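CaaX farnesyltransferase alpha subunit Ram2 (Aspergillus fumigatus, PDB 4L9P) forms, together with the beta subunit Ram1, the heterodimer that probably attaches farnesyl groups to proteins ending in a CaaX motif. Local coordinates at residues E308-A311 against D312-E316; V328-L331 against T332-K335. The protein carries 1 engineered substitution. All coordinates share one frame; numbering follows the deposited sequence.

Contact 1: residues E308-A311 against D312-E316; sequences EWLA and DVYAE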
loop_
_atom_site.group_PDB
_atom_site.type_symbol
_atom_site.label_atom_id
_atom_site.label_comp_id
_atom_site.label_asym_id
_atom_site.label_seq_id
_atom_site.Cartn_x
_atom_site.Cartn_y
_atom_site.Cartn_z
ATOM N N GLU A 308 0.775 -13.429 -23.647
ATOM C CA GLU A 308 -0.357 -13.477 -22.713
ATOM C C GLU A 308 -1.647 -13.017 -23.385
ATOM O O GLU A 308 -2.735 -13.560 -23.138
ATOM C CB GLU A 308 -0.051 -12.565 -21.558
ATOM C CG GLU A 308 -1.144 -12.635 -20.484
ATOM C CD GLU A 308 -0.817 -11.653 -19.391
ATOM O OE1 GLU A 308 0.037 -10.746 -19.662
ATOM O OE2 GLU A 308 -1.386 -11.754 -18.280
ATOM N N TRP A 309 -1.524 -12.031 -24.274
ATOM C CA TRP A 309 -2.688 -11.562 -25.025
ATOM C C TRP A 309 -3.277 -12.699 -25.853
ATOM O O TRP A 309 -4.507 -12.932 -25.847
ATOM C CB TRP A 309 -2.264 -10.422 -25.950
ATOM C CG TRP A 309 -3.401 -9.642 -26.500
ATOM C CD1 TRP A 309 -4.278 -10.028 -27.467
ATOM C CD2 TRP A 309 -3.785 -8.328 -26.097
ATOM N NE1 TRP A 309 -5.187 -9.012 -27.704
ATOM C CE2 TRP A 309 -4.909 -7.964 -26.860
ATOM C CE3 TRP A 309 -3.271 -7.414 -25.149
ATOM C CZ2 TRP A 309 -5.533 -6.721 -26.716
ATOM C CZ3 TRP A 309 -3.885 -6.171 -25.005
ATOM C CH2 TRP A 309 -5.001 -5.837 -25.783
ATOM N N LEU A 310 -2.395 -13.411 -26.565
ATOM C CA LEU A 310 -2.849 -14.567 -27.363
ATOM C C LEU A 310 -3.484 -15.664 -26.490
ATOM O O LEU A 310 -4.476 -16.269 -26.895
ATOM C CB LEU A 310 -1.695 -15.126 -28.213
ATOM C CG LEU A 310 -1.301 -14.142 -29.313
ATOM C CD1 LEU A 310 0.005 -14.534 -30.004
ATOM C CD2 LEU A 310 -2.433 -13.847 -30.330
ATOM N N ALA A 311 -2.936 -15.922 -25.303
ATOM C CA ALA A 311 -3.502 -16.953 -24.465
ATOM C C ALA A 311 -4.936 -16.577 -24.158
ATOM O O ALA A 311 -5.815 -17.423 -24.159
ATOM C CB ALA A 311 -2.717 -17.059 -23.190
ATOM N N ASP A 312 -5.165 -15.296 -23.829
ATOM C CA ASP A 312 -6.526 -14.864 -23.509
ATOM C C ASP A 312 -7.468 -14.893 -24.709
ATOM O O ASP A 312 -8.645 -15.292 -24.560
ATOM C CB ASP A 312 -6.538 -13.468 -22.871
ATOM C CG ASP A 312 -5.937 -13.464 -21.482
ATOM O OD1 ASP A 312 -5.873 -14.528 -20.813
ATOM O OD2 ASP A 312 -5.544 -12.381 -21.024
ATOM N N VAL A 313 -6.983 -14.452 -25.885
ATOM C CA VAL A 313 -7.807 -14.528 -27.091
ATOM C C VAL A 313 -8.256 -15.976 -27.364
ATOM O O VAL A 313 -9.442 -16.235 -27.628
ATOM C CB VAL A 313 -7.048 -13.969 -28.315
ATOM C CG1 VAL A 313 -7.724 -14.394 -29.618
ATOM C CG2 VAL A 313 -6.942 -12.428 -28.211
ATOM N N TYR A 314 -7.328 -16.923 -27.283
ATOM C CA TYR A 314 -7.660 -18.316 -27.631
ATOM C C TYR A 314 -8.520 -18.952 -26.539
ATOM O O TYR A 314 -9.363 -19.820 -26.819
ATOM C CB TYR A 314 -6.379 -19.118 -27.832
ATOM C CG TYR A 314 -5.715 -18.796 -29.147
ATOM C CD1 TYR A 314 -6.386 -19.022 -30.360
ATOM C CD2 TYR A 314 -4.426 -18.294 -29.194
ATOM C CE1 TYR A 314 -5.767 -18.714 -31.587
ATOM C CE2 TYR A 314 -3.818 -17.972 -30.403
ATOM C CZ TYR A 314 -4.491 -18.166 -31.580
ATOM O OH TYR A 314 -3.864 -17.850 -32.756
ATOM N N ALA A 315 -8.297 -18.547 -25.288
ATOM C CA ALA A 315 -9.042 -19.105 -24.158
ATOM C C ALA A 315 -10.492 -18.599 -24.096
ATOM O O ALA A 315 -11.440 -19.328 -23.762
ATOM C CB ALA A 315 -8.339 -18.714 -22.850
ATOM N N GLU A 316 -10.674 -17.328 -24.375
ATOM C CA GLU A 316 -11.841 -16.654 -23.787
ATOM C C GLU A 316 -12.755 -16.142 -24.852
ATOM O O GLU A 316 -13.937 -15.877 -24.602
ATOM C CB GLU A 316 -11.410 -15.492 -22.859
ATOM C CG GLU A 316 -10.377 -15.877 -21.747
ATOM C CD GLU A 316 -10.924 -16.892 -20.720
ATOM O OE1 GLU A 316 -12.119 -16.776 -20.368
ATOM O OE2 GLU A 316 -10.181 -17.799 -20.265
#
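Asp312 closes an alpha-helical turn onto Glu308: its backbone N donates to Glu308 O over 3.1 Å, with an N-H...O angle of 161°. The Asp312 CG lies beside its own backbone N (chi1 -69°), and its carboxylate is taken up by arginines outside this turn. The two carboxylates stay apart, with Glu308 OE2 5.0 Å from Asp312 OD2. Salt bridges from Asp312 to Arg266 and Arg349, one to each carboxylate oxygen, would be expected to offset that like-charge proximity.

The i to i+4 series continues with Val313 N on Trp309 O. Leu310 O accepts from Tyr314 N at 3.0 Å, and the Tyr314 ring leans back toward the same carbonyl, bringing CD2 to 3.1 Å from Leu310 O. Farther along that ring, Tyr314 CE2 lies 4.2 Å from Leu310 CB, a loose apolar touch. Ala311 O takes the N-H of Ala315, a more bent bond at 145°, where a wider pi-type turn spans 313-316 near the helix end. Val313 places its CG2 methyl 3.7 Å from Trp309 CD1, the two side chains crossing at a slant, while the indole NE1 hydrogen-bonds to Leu276 O.

Helix 304-317 is packed against three helices: Trp309 reaches helix 259-272 and stacks on Trp279, Leu310 meets helix 280-284, and Ala311 packs against helix 323-338.

Contact 2: residues V328-L331 against T332-K335; sequences VKML and TLLK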
loop_
_atom_site.group_PDB
_atom_site.type_symbol
_atom_site.label_atom_id
_atom_site.label_comp_id
_atom_site.label_asym_id
_atom_site.label_seq_id
_atom_site.Cartn_x
_atom_site.Cartn_y
_atom_site.Cartn_z
ATOM N N VAL A 328 -3.179 -23.062 -24.075
ATOM C CA VAL A 328 -2.282 -23.774 -23.195
ATOM C C VAL A 328 -0.835 -23.717 -23.683
ATOM O O VAL A 328 0.132 -23.576 -22.901
ATOM C CB VAL A 328 -2.757 -25.215 -22.949
ATOM C CG1 VAL A 328 -1.704 -25.995 -22.168
ATOM C CG2 VAL A 328 -4.085 -25.185 -22.196
ATOM N N LYS A 329 -0.642 -23.817 -25.005
ATOM C CA LYS A 329 0.703 -23.656 -25.528
ATOM C C LYS A 329 1.305 -22.267 -25.184
ATOM O O LYS A 329 2.506 -22.182 -24.855
ATOM C CB LYS A 329 0.663 -23.809 -27.052
ATOM C CG LYS A 329 2.009 -23.730 -27.684
ATOM C CD LYS A 329 1.872 -23.739 -29.230
ATOM C CE LYS A 329 3.262 -23.576 -29.894
ATOM N NZ LYS A 329 3.252 -23.597 -31.407
ATOM N N MET A 330 0.522 -21.188 -25.370
ATOM C CA MET A 330 1.029 -19.845 -25.054
ATOM C C MET A 330 1.421 -19.786 -23.576
ATOM O O MET A 330 2.484 -19.253 -23.247
ATOM C CB MET A 330 -0.035 -18.801 -25.379
ATOM C CG MET A 330 -0.363 -18.665 -26.837
ATOM S SD MET A 330 1.076 -18.198 -27.857
ATOM C CE MET A 330 1.591 -19.843 -28.509
ATOM N N LEU A 331 0.573 -20.359 -22.697
ATOM C CA LEU A 331 0.848 -20.285 -21.266
ATOM C C LEU A 331 2.085 -21.112 -20.890
ATOM O O LEU A 331 2.819 -20.799 -19.950
ATOM C CB LEU A 331 -0.391 -20.711 -20.498
ATOM C CG LEU A 331 -1.544 -19.680 -20.579
ATOM C CD1 LEU A 331 -2.846 -20.378 -20.213
ATOM C CD2 LEU A 331 -1.351 -18.507 -19.551
ATOM N N THR A 332 2.292 -22.214 -21.629
ATOM C CA THR A 332 3.487 -23.016 -21.462
ATOM C C THR A 332 4.759 -22.244 -21.869
ATOM O O THR A 332 5.787 -22.322 -21.167
ATOM C CB THR A 332 3.329 -24.322 -22.250
ATOM O OG1 THR A 332 2.200 -25.035 -21.723
ATOM C CG2 THR A 332 4.574 -25.156 -22.048
ATOM N N LEU A 333 4.691 -21.489 -22.965
ATOM C CA LEU A 333 5.826 -20.634 -23.295
ATOM C C LEU A 333 6.140 -19.640 -22.159
ATOM O O LEU A 333 7.300 -19.384 -21.875
ATOM C CB LEU A 333 5.586 -19.864 -24.590
ATOM C CG LEU A 333 5.509 -20.758 -25.833
ATOM C CD1 LEU A 333 5.107 -19.953 -27.067
ATOM C CD2 LEU A 333 6.861 -21.372 -26.069
ATOM N N LEU A 334 5.099 -19.050 -21.561
ATOM C CA LEU A 334 5.299 -18.106 -20.458
ATOM C C LEU A 334 5.921 -18.823 -19.260
ATOM O O LEU A 334 6.881 -18.306 -18.675
ATOM C CB LEU A 334 3.966 -17.469 -20.083
ATOM C CG LEU A 334 3.501 -16.428 -21.112
ATOM C CD1 LEU A 334 2.020 -16.103 -20.971
ATOM C CD2 LEU A 334 4.319 -15.073 -20.991
ATOM N N LYS A 335 5.397 -19.988 -18.885
ATOM C CA LYS A 335 5.863 -20.612 -17.684
ATOM C C LYS A 335 7.273 -21.176 -17.833
ATOM O O LYS A 335 8.020 -21.216 -16.853
ATOM C CB LYS A 335 4.832 -21.642 -17.185
ATOM C CG LYS A 335 4.942 -22.949 -17.719
ATOM C CD LYS A 335 3.852 -23.894 -17.111
ATOM C CE LYS A 335 4.243 -25.329 -17.416
ATOM N NZ LYS A 335 3.218 -26.236 -17.001
#
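Val328 O receives two donors from Thr332, the backbone N at 2.9 Å and the hydroxyl OG1 at 2.8 Å, which approach from opposite faces of the carbonyl plane. The amide is tilted only moderately from that plane, whereas OG1 stands well above it, 38° out. The hydroxyl can reach back because it sits beside its own backbone N (chi1 -61°), pointing toward the preceding turn. The same turn brings Val328 CG1 within 4.0 Å of Thr332 OG1, the two side chains slanting across one another.

One residue on, Leu333 N bonds to Lys329 O, and the Leu333 side chain comes up against Met330. These two lie side by side and point the same way, with Met330 CE 3.8 Å from Leu333 CD1. Bends at chi2 (-60°) and chi3 curl the methionine so that its methyl, rather than its sulfur, makes this touch. Leu331 CD2 and Leu334 CD1 are 4.4 Å apart, a looser graze, while the backbone bonds from Leu334 N to Met330 O and from Lys335 N to Leu331 O continue the helical series.

Farther out, Leu331 and Leu334 press on Trp346 of helix 343-362, and Met330 and Leu334 both meet Ile307 of helix 304-317. Lys335 sends its amine to a salt bridge with Glu347.

The chemistry is thus divided round the helix: Met330, Leu331 and Leu334 face the neighbouring helices, while the threonine hydroxyl spends its proton within its own helix, on a backbone carbonyl one turn back.

How the contacts relate
Contacts 1 and 2 sit on successive helices, 304-317 and 323-338, which pack against each other, and their centres are about 11 Å apart. The methyl of Ala311 meets two residues of the other helix: its CB lies 3.9 Å from Met330 CB and also 3.9 Å from Leu331 CG. Nearly a turn earlier, Glu308 CA touches Leu334 CD1 at 3.9 Å; next to Ala311, Leu310 CB comes within 4.0 Å of Met330 CG. Both centres lie far out on the same side of the chain's centre, about 29 and 33 Å from it, in the C-terminal part of the helical array, well away from the bound isoprenoid analogue.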